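PDB 5JSC: putative acyl-CoA dehydrogenase from Burkholderia xenovorans, which is a putative member of the acyl-CoA dehydrogenase family and binds flavin-adenine dinucleotide in an assembly of four chains. Local coordinates for residues Gly181-Phe186 and Pro225-Arg230; Tyr187-Arg192 and Phe205-Asp210; Pro212-Ala217 and Ala229-Ala234. One frame throughout, in Å; residues are numbered along the deposited sequence. Where two conformers were deposited one is given.

Contact 1 of 3, residues Gly181-Phe186 and Pro225-Arg230; sequences GGIADF and PHPLAR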
loop_
_atom_site.group_PDB
_atom_site.type_symbol
_atom_site.label_atom_id
_atom_site.label_comp_id
_atom_site.label_asym_id
_atom_site.label_seq_id
_atom_site.Cartn_x
_atom_site.Cartn_y
_atom_site.Cartn_z
ATOM N N GLY C 181 -32.972 -13.631 7.623
ATOM C CA GLY C 181 -33.777 -14.551 6.847
ATOM C C GLY C 181 -34.107 -15.790 7.651
ATOM O O GLY C 181 -33.226 -16.382 8.282
ATOM N N GLY C 182 -35.377 -16.185 7.653
ATOM C CA GLY C 182 -35.825 -17.311 8.430
ATOM C C GLY C 182 -36.352 -16.969 9.807
ATOM O O GLY C 182 -37.073 -17.783 10.394
ATOM N N ILE C 183 -36.014 -15.794 10.346
ATOM C CA ILE C 183 -36.507 -15.419 11.670
ATOM C C ILE C 183 -37.199 -14.060 11.672
ATOM O O ILE C 183 -37.803 -13.673 12.680
ATOM C CB ILE C 183 -35.381 -15.442 12.716
ATOM C CG1 ILE C 183 -34.300 -14.420 12.389
ATOM C CG2 ILE C 183 -34.799 -16.843 12.851
ATOM C CD1 ILE C 183 -33.181 -14.473 13.376
ATOM N N ALA C 184 -37.130 -13.330 10.561
ATOM C CA ALA C 184 -37.802 -12.037 10.483
ATOM C C ALA C 184 -39.318 -12.201 10.525
ATOM O O ALA C 184 -39.875 -13.200 10.060
ATOM C CB ALA C 184 -37.407 -11.297 9.203
ATOM N N ASP C 185 -39.993 -11.190 11.079
ATOM C CA ASP C 185 -41.447 -11.146 11.046
ATOM C C ASP C 185 -41.989 -10.527 9.767
ATOM O O ASP C 185 -43.147 -10.779 9.405
ATOM C CB ASP C 185 -41.964 -10.380 12.269
ATOM C CG ASP C 185 -41.707 -11.133 13.557
ATOM O OD1 ASP C 185 -42.339 -12.199 13.744
ATOM O OD2 ASP C 185 -40.870 -10.689 14.366
ATOM N N PHE C 186 -41.175 -9.746 9.068
ATOM C CA PHE C 186 -41.550 -9.214 7.769
ATOM C C PHE C 186 -40.274 -8.904 7.011
ATOM O O PHE C 186 -39.197 -8.745 7.602
ATOM C CB PHE C 186 -42.427 -7.956 7.893
ATOM C CG PHE C 186 -41.709 -6.784 8.499
ATOM C CD1 PHE C 186 -40.962 -5.914 7.701
ATOM C CD2 PHE C 186 -41.749 -6.558 9.873
ATOM C CE1 PHE C 186 -40.276 -4.841 8.265
ATOM C CE2 PHE C 186 -41.082 -5.492 10.434
ATOM C CZ PHE C 186 -40.341 -4.628 9.633
ATOM N N PRO C 225 -20.908 -16.217 11.798
ATOM C CA PRO C 225 -22.310 -16.616 11.618
ATOM C C PRO C 225 -23.291 -15.561 12.105
ATOM O O PRO C 225 -23.141 -14.990 13.188
ATOM C CB PRO C 225 -22.425 -17.898 12.452
ATOM C CG PRO C 225 -21.058 -18.405 12.575
ATOM C CD PRO C 225 -20.139 -17.223 12.554
ATOM N N HIS C 226 -24.297 -15.311 11.275
ATOM C CA HIS C 226 -25.455 -14.487 11.585
ATOM C C HIS C 226 -26.642 -15.118 10.882
ATOM O O HIS C 226 -26.459 -15.889 9.935
ATOM C CB HIS C 226 -25.268 -13.037 11.111
ATOM C CG HIS C 226 -24.154 -12.310 11.797
ATOM N ND1 HIS C 226 -24.206 -11.957 13.129
ATOM C CD2 HIS C 226 -22.962 -11.866 11.335
ATOM C CE1 HIS C 226 -23.088 -11.333 13.458
ATOM N NE2 HIS C 226 -22.321 -11.258 12.386
ATOM N N PRO C 227 -27.866 -14.826 11.320
ATOM C CA PRO C 227 -29.041 -15.404 10.641
ATOM C C PRO C 227 -29.148 -14.881 9.213
ATOM O O PRO C 227 -29.270 -13.678 8.992
ATOM C CB PRO C 227 -30.217 -14.941 11.503
ATOM C CG PRO C 227 -29.625 -14.495 12.789
ATOM C CD PRO C 227 -28.223 -14.065 12.528
ATOM N N LEU C 228 -29.107 -15.801 8.247
ATOM C CA LEU C 228 -29.115 -15.459 6.830
ATOM C C LEU C 228 -29.896 -16.521 6.075
ATOM O O LEU C 228 -29.833 -17.703 6.417
ATOM C CB LEU C 228 -27.693 -15.375 6.252
ATOM C CG LEU C 228 -26.817 -14.143 6.454
ATOM C CD1 LEU C 228 -25.400 -14.466 6.006
ATOM C CD2 LEU C 228 -27.372 -12.992 5.654
ATOM N N ALA C 229 -30.632 -16.105 5.042
ATOM C CA ALA C 229 -31.365 -17.109 4.275
ATOM C C ALA C 229 -31.492 -16.717 2.811
ATOM O O ALA C 229 -31.367 -15.545 2.431
ATOM C CB ALA C 229 -32.768 -17.358 4.843
ATOM N N ARG C 230 -31.750 -17.739 1.995
ATOM C CA ARG C 230 -32.260 -17.567 0.644
ATOM C C ARG C 230 -33.774 -17.698 0.705
ATOM O O ARG C 230 -34.293 -18.664 1.271
ATOM C CB ARG C 230 -31.664 -18.610 -0.305
ATOM C CG ARG C 230 -32.097 -18.480 -1.761
ATOM C CD ARG C 230 -31.198 -19.353 -2.646
ATOM N NE ARG C 230 -31.638 -19.403 -4.035
ATOM C CZ ARG C 230 -30.849 -19.703 -5.067
ATOM N NH1 ARG C 230 -29.557 -19.967 -4.881
ATOM N NH2 ARG C 230 -31.350 -19.730 -6.300
#

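Contact 2 of 3, residues Tyr187-Arg192 and Phe205-Asp210; sequences YVVFAR and FVVDAD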
loop_
_atom_site.group_PDB
_atom_site.type_symbol
_atom_site.label_atom_id
_atom_site.label_comp_id
_atom_site.label_asym_id
_atom_site.label_seq_id
_atom_site.Cartn_x
_atom_site.Cartn_y
_atom_site.Cartn_z
ATOM N N TYR C 187 -40.422 -8.802 5.693
ATOM C CA TYR C 187 -39.347 -8.479 4.767
ATOM C C TYR C 187 -39.792 -7.302 3.924
ATOM O O TYR C 187 -40.888 -7.335 3.367
ATOM C CB TYR C 187 -39.029 -9.672 3.851
ATOM C CG TYR C 187 -38.602 -10.901 4.603
ATOM C CD1 TYR C 187 -39.540 -11.816 5.075
ATOM C CD2 TYR C 187 -37.259 -11.152 4.844
ATOM C CE1 TYR C 187 -39.143 -12.938 5.777
ATOM C CE2 TYR C 187 -36.854 -12.271 5.538
ATOM C CZ TYR C 187 -37.793 -13.159 6.004
ATOM O OH TYR C 187 -37.372 -14.269 6.710
ATOM N N VAL C 188 -38.962 -6.268 3.830
ATOM C CA VAL C 188 -39.151 -5.258 2.791
ATOM C C VAL C 188 -38.525 -5.821 1.518
ATOM O O VAL C 188 -37.305 -5.986 1.435
ATOM C CB VAL C 188 -38.534 -3.907 3.171
ATOM C CG1 VAL C 188 -38.639 -2.940 2.004
ATOM C CG2 VAL C 188 -39.246 -3.327 4.381
ATOM N N VAL C 189 -39.359 -6.134 0.528
ATOM C CA VAL C 189 -38.941 -6.854 -0.676
ATOM C C VAL C 189 -39.018 -5.908 -1.862
ATOM O O VAL C 189 -40.050 -5.254 -2.076
ATOM C CB VAL C 189 -39.818 -8.095 -0.927
ATOM C CG1 VAL C 189 -39.357 -8.842 -2.186
ATOM C CG2 VAL C 189 -39.809 -9.025 0.281
ATOM N N PHE C 190 -37.953 -5.865 -2.660
ATOM C CA PHE C 190 -37.932 -5.075 -3.884
ATOM C C PHE C 190 -38.085 -6.019 -5.062
ATOM O O PHE C 190 -37.406 -7.049 -5.128
ATOM C CB PHE C 190 -36.646 -4.250 -3.981
ATOM C CG PHE C 190 -36.492 -3.292 -2.837
ATOM C CD1 PHE C 190 -35.950 -3.719 -1.630
ATOM C CD2 PHE C 190 -36.953 -1.989 -2.945
ATOM C CE1 PHE C 190 -35.843 -2.854 -0.551
ATOM C CE2 PHE C 190 -36.843 -1.114 -1.872
ATOM C CZ PHE C 190 -36.290 -1.549 -0.670
ATOM N N ALA C 191 -39.003 -5.691 -5.969
ATOM C CA ALA C 191 -39.355 -6.601 -7.050
ATOM C C ALA C 191 -39.629 -5.805 -8.313
ATOM O O ALA C 191 -40.001 -4.631 -8.260
ATOM C CB ALA C 191 -40.589 -7.452 -6.692
ATOM N N ARG C 192 -39.460 -6.465 -9.460
ATOM C CA ARG C 192 -39.681 -5.804 -10.744
ATOM C C ARG C 192 -41.166 -5.824 -11.089
ATOM O O ARG C 192 -41.739 -6.886 -11.351
ATOM C CB ARG C 192 -38.869 -6.468 -11.852
ATOM C CG ARG C 192 -39.081 -5.796 -13.209
ATOM C CD ARG C 192 -38.029 -6.238 -14.242
ATOM N NE ARG C 192 -36.699 -6.081 -13.666
ATOM C CZ ARG C 192 -36.061 -4.917 -13.543
ATOM N NH1 ARG C 192 -36.605 -3.792 -13.990
ATOM N NH2 ARG C 192 -34.875 -4.880 -12.952
ATOM N N PHE C 205 -42.262 -3.626 -1.420
ATOM C CA PHE C 205 -43.407 -4.204 -0.715
ATOM C C PHE C 205 -43.018 -4.598 0.700
ATOM O O PHE C 205 -41.912 -5.088 0.919
ATOM C CB PHE C 205 -43.941 -5.473 -1.414
ATOM C CG PHE C 205 -44.412 -5.250 -2.819
ATOM C CD1 PHE C 205 -43.533 -5.384 -3.895
ATOM C CD2 PHE C 205 -45.739 -4.916 -3.070
ATOM C CE1 PHE C 205 -43.971 -5.187 -5.185
ATOM C CE2 PHE C 205 -46.179 -4.719 -4.368
ATOM C CZ PHE C 205 -45.299 -4.853 -5.425
ATOM N N VAL C 206 -43.930 -4.433 1.659
ATOM C CA VAL C 206 -43.779 -5.098 2.951
ATOM C C VAL C 206 -44.443 -6.461 2.856
ATOM O O VAL C 206 -45.644 -6.561 2.566
ATOM C CB VAL C 206 -44.382 -4.283 4.101
ATOM C CG1 VAL C 206 -44.108 -5.007 5.422
ATOM C CG2 VAL C 206 -43.802 -2.880 4.116
ATOM N N VAL C 207 -43.666 -7.515 3.093
ATOM C CA VAL C 207 -44.140 -8.887 2.944
ATOM C C VAL C 207 -44.038 -9.575 4.300
ATOM O O VAL C 207 -42.932 -9.834 4.793
ATOM C CB VAL C 207 -43.358 -9.650 1.867
ATOM C CG1 VAL C 207 -43.940 -11.045 1.694
ATOM C CG2 VAL C 207 -43.403 -8.881 0.548
ATOM N N ASP C 208 -45.187 -9.876 4.906
ATOM C CA ASP C 208 -45.182 -10.574 6.184
ATOM C C ASP C 208 -44.590 -11.966 6.013
ATOM O O ASP C 208 -44.775 -12.612 4.978
ATOM C CB ASP C 208 -46.600 -10.667 6.751
ATOM C CG ASP C 208 -47.164 -9.309 7.148
ATOM O OD1 ASP C 208 -46.371 -8.384 7.404
ATOM O OD2 ASP C 208 -48.402 -9.167 7.202
ATOM N N ALA C 209 -43.868 -12.426 7.037
ATOM C CA ALA C 209 -43.166 -13.700 6.924
ATOM C C ALA C 209 -44.124 -14.870 6.747
ATOM O O ALA C 209 -43.740 -15.898 6.175
ATOM C CB ALA C 209 -42.281 -13.924 8.153
ATOM N N ASP C 210 -45.363 -14.745 7.218
ATOM C CA ASP C 210 -46.322 -15.834 7.111
ATOM C C ASP C 210 -47.073 -15.831 5.784
ATOM O O ASP C 210 -48.049 -16.575 5.639
ATOM C CB ASP C 210 -47.304 -15.801 8.295
ATOM C CG ASP C 210 -48.211 -14.578 8.295
ATOM O OD1 ASP C 210 -47.970 -13.626 7.524
ATOM O OD2 ASP C 210 -49.177 -14.567 9.093
#

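Contact 3 of 3, residues Pro212-Ala217 and Ala229-Ala234; sequences PGLEIA and ARLHFA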
loop_
_atom_site.group_PDB
_atom_site.type_symbol
_atom_site.label_atom_id
_atom_site.label_comp_id
_atom_site.label_asym_id
_atom_site.label_seq_id
_atom_site.Cartn_x
_atom_site.Cartn_y
_atom_site.Cartn_z
ATOM N N PRO C 212 -48.244 -17.011 2.433
ATOM C CA PRO C 212 -48.129 -18.280 1.708
ATOM C C PRO C 212 -47.339 -18.082 0.424
ATOM O O PRO C 212 -47.491 -17.074 -0.267
ATOM C CB PRO C 212 -49.587 -18.665 1.432
ATOM C CG PRO C 212 -50.353 -17.979 2.504
ATOM C CD PRO C 212 -49.648 -16.662 2.704
ATOM N N GLY C 213 -46.467 -19.041 0.123
ATOM C CA GLY C 213 -45.606 -18.931 -1.028
ATOM C C GLY C 213 -44.261 -18.289 -0.763
ATOM O O GLY C 213 -43.386 -18.347 -1.636
ATOM N N LEU C 214 -44.073 -17.654 0.394
ATOM C CA LEU C 214 -42.756 -17.199 0.828
ATOM C C LEU C 214 -42.068 -18.361 1.530
ATOM O O LEU C 214 -42.475 -18.767 2.624
ATOM C CB LEU C 214 -42.871 -15.982 1.744
ATOM C CG LEU C 214 -41.558 -15.492 2.369
ATOM C CD1 LEU C 214 -40.512 -15.215 1.304
ATOM C CD2 LEU C 214 -41.789 -14.246 3.228
ATOM N N GLU C 215 -41.038 -18.913 0.897
ATOM C CA GLU C 215 -40.379 -20.114 1.385
ATOM C C GLU C 215 -38.959 -19.783 1.812
ATOM O O GLU C 215 -38.260 -19.012 1.144
ATOM C CB GLU C 215 -40.375 -21.211 0.310
ATOM C CG GLU C 215 -41.767 -21.513 -0.239
ATOM C CD GLU C 215 -41.770 -22.509 -1.387
ATOM O OE1 GLU C 215 -42.870 -22.955 -1.778
ATOM O OE2 GLU C 215 -40.685 -22.842 -1.902
ATOM N N ILE C 216 -38.544 -20.340 2.946
ATOM C CA ILE C 216 -37.148 -20.253 3.366
ATOM C C ILE C 216 -36.424 -21.401 2.669
ATOM O O ILE C 216 -36.481 -22.551 3.109
ATOM C CB ILE C 216 -36.995 -20.317 4.886
ATOM C CG1 ILE C 216 -37.951 -19.321 5.562
ATOM C CG2 ILE C 216 -35.562 -20.034 5.272
ATOM C CD1 ILE C 216 -37.737 -17.859 5.158
ATOM N N ALA C 217 -35.780 -21.093 1.544
ATOM C CA ALA C 217 -35.232 -22.144 0.694
ATOM C C ALA C 217 -33.968 -22.746 1.284
ATOM O O ALA C 217 -33.685 -23.932 1.067
ATOM C CB ALA C 217 -34.953 -21.591 -0.703
ATOM N N ALA C 229 -30.632 -16.105 5.042
ATOM C CA ALA C 229 -31.365 -17.109 4.275
ATOM C C ALA C 229 -31.492 -16.717 2.811
ATOM O O ALA C 229 -31.367 -15.545 2.431
ATOM C CB ALA C 229 -32.768 -17.358 4.843
ATOM N N ARG C 230 -31.750 -17.739 1.995
ATOM C CA ARG C 230 -32.260 -17.567 0.644
ATOM C C ARG C 230 -33.774 -17.698 0.705
ATOM O O ARG C 230 -34.293 -18.664 1.271
ATOM C CB ARG C 230 -31.664 -18.610 -0.305
ATOM C CG ARG C 230 -32.097 -18.480 -1.761
ATOM C CD ARG C 230 -31.198 -19.353 -2.646
ATOM N NE ARG C 230 -31.638 -19.403 -4.035
ATOM C CZ ARG C 230 -30.849 -19.703 -5.067
ATOM N NH1 ARG C 230 -29.557 -19.967 -4.881
ATOM N NH2 ARG C 230 -31.350 -19.730 -6.300
ATOM N N LEU C 231 -34.474 -16.709 0.161
ATOM C CA LEU C 231 -35.927 -16.699 0.123
ATOM C C LEU C 231 -36.382 -17.072 -1.273
ATOM O O LEU C 231 -35.927 -16.475 -2.249
ATOM C CB LEU C 231 -36.473 -15.318 0.472
ATOM C CG LEU C 231 -35.955 -14.643 1.732
ATOM C CD1 LEU C 231 -36.618 -13.290 1.866
ATOM C CD2 LEU C 231 -36.228 -15.516 2.938
ATOM N N HIS C 232 -37.288 -18.036 -1.372
ATOM C CA HIS C 232 -37.901 -18.374 -2.646
ATOM C C HIS C 232 -39.361 -17.949 -2.622
ATOM O O HIS C 232 -40.105 -18.316 -1.709
ATOM C CB HIS C 232 -37.797 -19.869 -2.946
ATOM C CG HIS C 232 -38.457 -20.258 -4.233
ATOM N ND1 HIS C 232 -37.984 -19.847 -5.461
ATOM C CD2 HIS C 232 -39.567 -20.991 -4.482
ATOM C CE1 HIS C 232 -38.767 -20.325 -6.413
ATOM N NE2 HIS C 232 -39.734 -21.023 -5.846
ATOM N N PHE C 233 -39.764 -17.172 -3.620
ATOM C CA PHE C 233 -41.134 -16.694 -3.744
ATOM C C PHE C 233 -41.818 -17.545 -4.801
ATOM O O PHE C 233 -41.471 -17.471 -5.984
ATOM C CB PHE C 233 -41.164 -15.216 -4.121
ATOM C CG PHE C 233 -40.624 -14.305 -3.051
ATOM C CD1 PHE C 233 -39.259 -14.198 -2.833
ATOM C CD2 PHE C 233 -41.485 -13.550 -2.270
ATOM C CE1 PHE C 233 -38.760 -13.357 -1.854
ATOM C CE2 PHE C 233 -40.998 -12.708 -1.282
ATOM C CZ PHE C 233 -39.633 -12.607 -1.077
ATOM N N ALA C 234 -42.781 -18.353 -4.372
ATOM C CA ALA C 234 -43.498 -19.278 -5.243
ATOM C C ALA C 234 -44.937 -18.787 -5.364
ATOM O O ALA C 234 -45.840 -19.271 -4.682
ATOM C CB ALA C 234 -43.425 -20.709 -4.689
#

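Contact 1 of 3, residues Gly181-Phe186 and Pro225-Arg230
Gly181 lies over the methyl group of Ala229 in the beta domain that forms the middle of the acyl-CoA dehydrogenase fold. Here the loop after strand 168-179 crosses the start of strand 228-233. The tight part is at this glycine. Ala229 CB approaches Gly181 C to 3.5 Å, and the two CA atoms are only 4.4 Å apart. A beta carbon on Gly181 would collide with that methyl, so the close approach depends on glycine. Gly182 follows with a positive phi of 93°, a backbone shape that also suits glycine, and its N stands 4.0 Å from Ala229 CB.

A second close patch is wholly apolar. Ile183 and Pro227 meet through one methyl and one edge of the proline ring. CG1 of Ile183 sits between the backbone N and the carbonyl carbon (chi1 63°), and CD1 extends from it toward the proline. Helix 53-66 touches both side chains, so this end is also buried. No hydrogen bond joins the two segments. Ala229 instead makes backbone bonds with Ile178, and Pro227 with Asn180. The loose side is beyond Ile183: the loop leaves the strand, and Asp185 is exposed. Leu228 points its CB away from the loop, and its side chain lies about 4 Å from the bound flavin-adenine dinucleotide. At the apolar end, Ile183 CD1 rests 3.5 Å from Pro227 CB and 3.6 Å from Pro227 CG.

Contact 2 of 3, residues Tyr187-Arg192 and Phe205-Asp210
Tyr187 and Val207 exchange two backbone hydrogen bonds, and Val189 and Phe205 exchange two more. These four bonds join the antiparallel strands 186-192 and 202-208 into a beta hairpin of the middle domain. The bond from Val189 N to Phe205 O measures 2.8 Å and is nearly straight, at 169° at the hydrogen. The return bond, from Phe205 N to Val189 O, is more bent at 149°. Between these pairs lies the non-hydrogen-bonded pair Val188 and Val206. Phe205 O also receives a CA-H contact from Val188 CA at 3.3 Å.

Tyr187, Val189, Phe205 and Val207 share one face of the sheet. CG2 of Val189 and CG2 of Val207 meet at 3.6 Å, the two side chains crossing at a slant. Each of these methyls is anti to its own carbonyl carbon. The Tyr187 ring has Val207 O at its edge, and its CE1 is 4.1 Å from Ala209 CB. Phe205 is placed similarly, with Val189 O at the ring edge and CE1 4.3 Å from Ala191 CB. The other face carries Val188 and Val206, which pack on Ile119 of helix 103-122 and on Leu244.

The polar end of Tyr187 is used outside the hairpin, where its OH accepts a hydrogen bond from Gly182 N. Asp208, at the strand end, forms a salt bridge with Arg130. Within the hairpin, backbone bonds thus set the register, while the side chains that meet across it do so through carbon, leaving the tyrosine hydroxyl to tie the hairpin to the preceding loop.

Contact 3 of 3, residues Pro212-Ala217 and Ala229-Ala234
Leu214 places its CD1 methyl over one face of the Phe233 ring, a CH-pi contact with 3.8 Å between the methyl and the ring centroid. The methyl is displaced toward the CE2 and CZ side of the ring. CG of Leu214 is anti to the backbone N (chi1 175°), and the two side chains lie side by side. Next to them, Ile216 and Leu231 also run side by side, with Ile216 CD1 3.6 Å from Leu231 CD2. Ile216 CG2 reaches the methyl of Ala229.

Glu215 and His232 occupy the opposite face. The extended glutamate brings OE2 to the edge of the imidazole, 3.4 Å from His232 CD2, with the carboxylate and ring planes 51° apart. OE1 lies near Ala234 CB. Ala217 CB packs against His232 CB on this same side.

The backbone positions these side chains. Glu215 and His232 form a hydrogen-bonded antiparallel pair, with Glu215 N 2.8 Å from His232 O and His232 N 2.9 Å from Glu215 O. Ala234 N gives an almost straight bond to Gly213 O, at 176°. Ala217 N donates to Arg230 O farther toward the turn of this hairpin, built from strands 214-219 and 228-233. Gly213 has a positive phi, and a beta carbon there would strike Ala234 O.

Further out, strand 168-179 flanks strand 228-233. Its Asp174 accepts a hydrogen bond from His232 ND1 and forms a salt bridge with Arg230. Tyr187 touches Leu214, Ile216 and Leu231. The hairpin therefore has an apolar face turned to strand 186-192 and a polar one, where the nearby carboxylates of Glu215 and Asp174 would probably favour a protonated His232.

All three contacts lie in the middle domain, with centres about 11 to 13 Å apart. Contact 1 spans a long excursion of the chain, and contact 2 forms and closes within it. Contact 3 follows contact 2 and ends on strand 228-233, which it shares with contact 1 through Ala229 and Arg230. Contact 2 belongs to a different sheet from strands 214-219 and 228-233. Tyr187 of contact 2 connects the two sheets and reaches both contact 1 and contact 3. Val189 and Phe233 also meet between the sheets. The loop of contact 1 leads from strand 168-179 of one sheet to strand 186-192 of the other, and on the facing strand Leu228 touches the bound flavin-adenine dinucleotide.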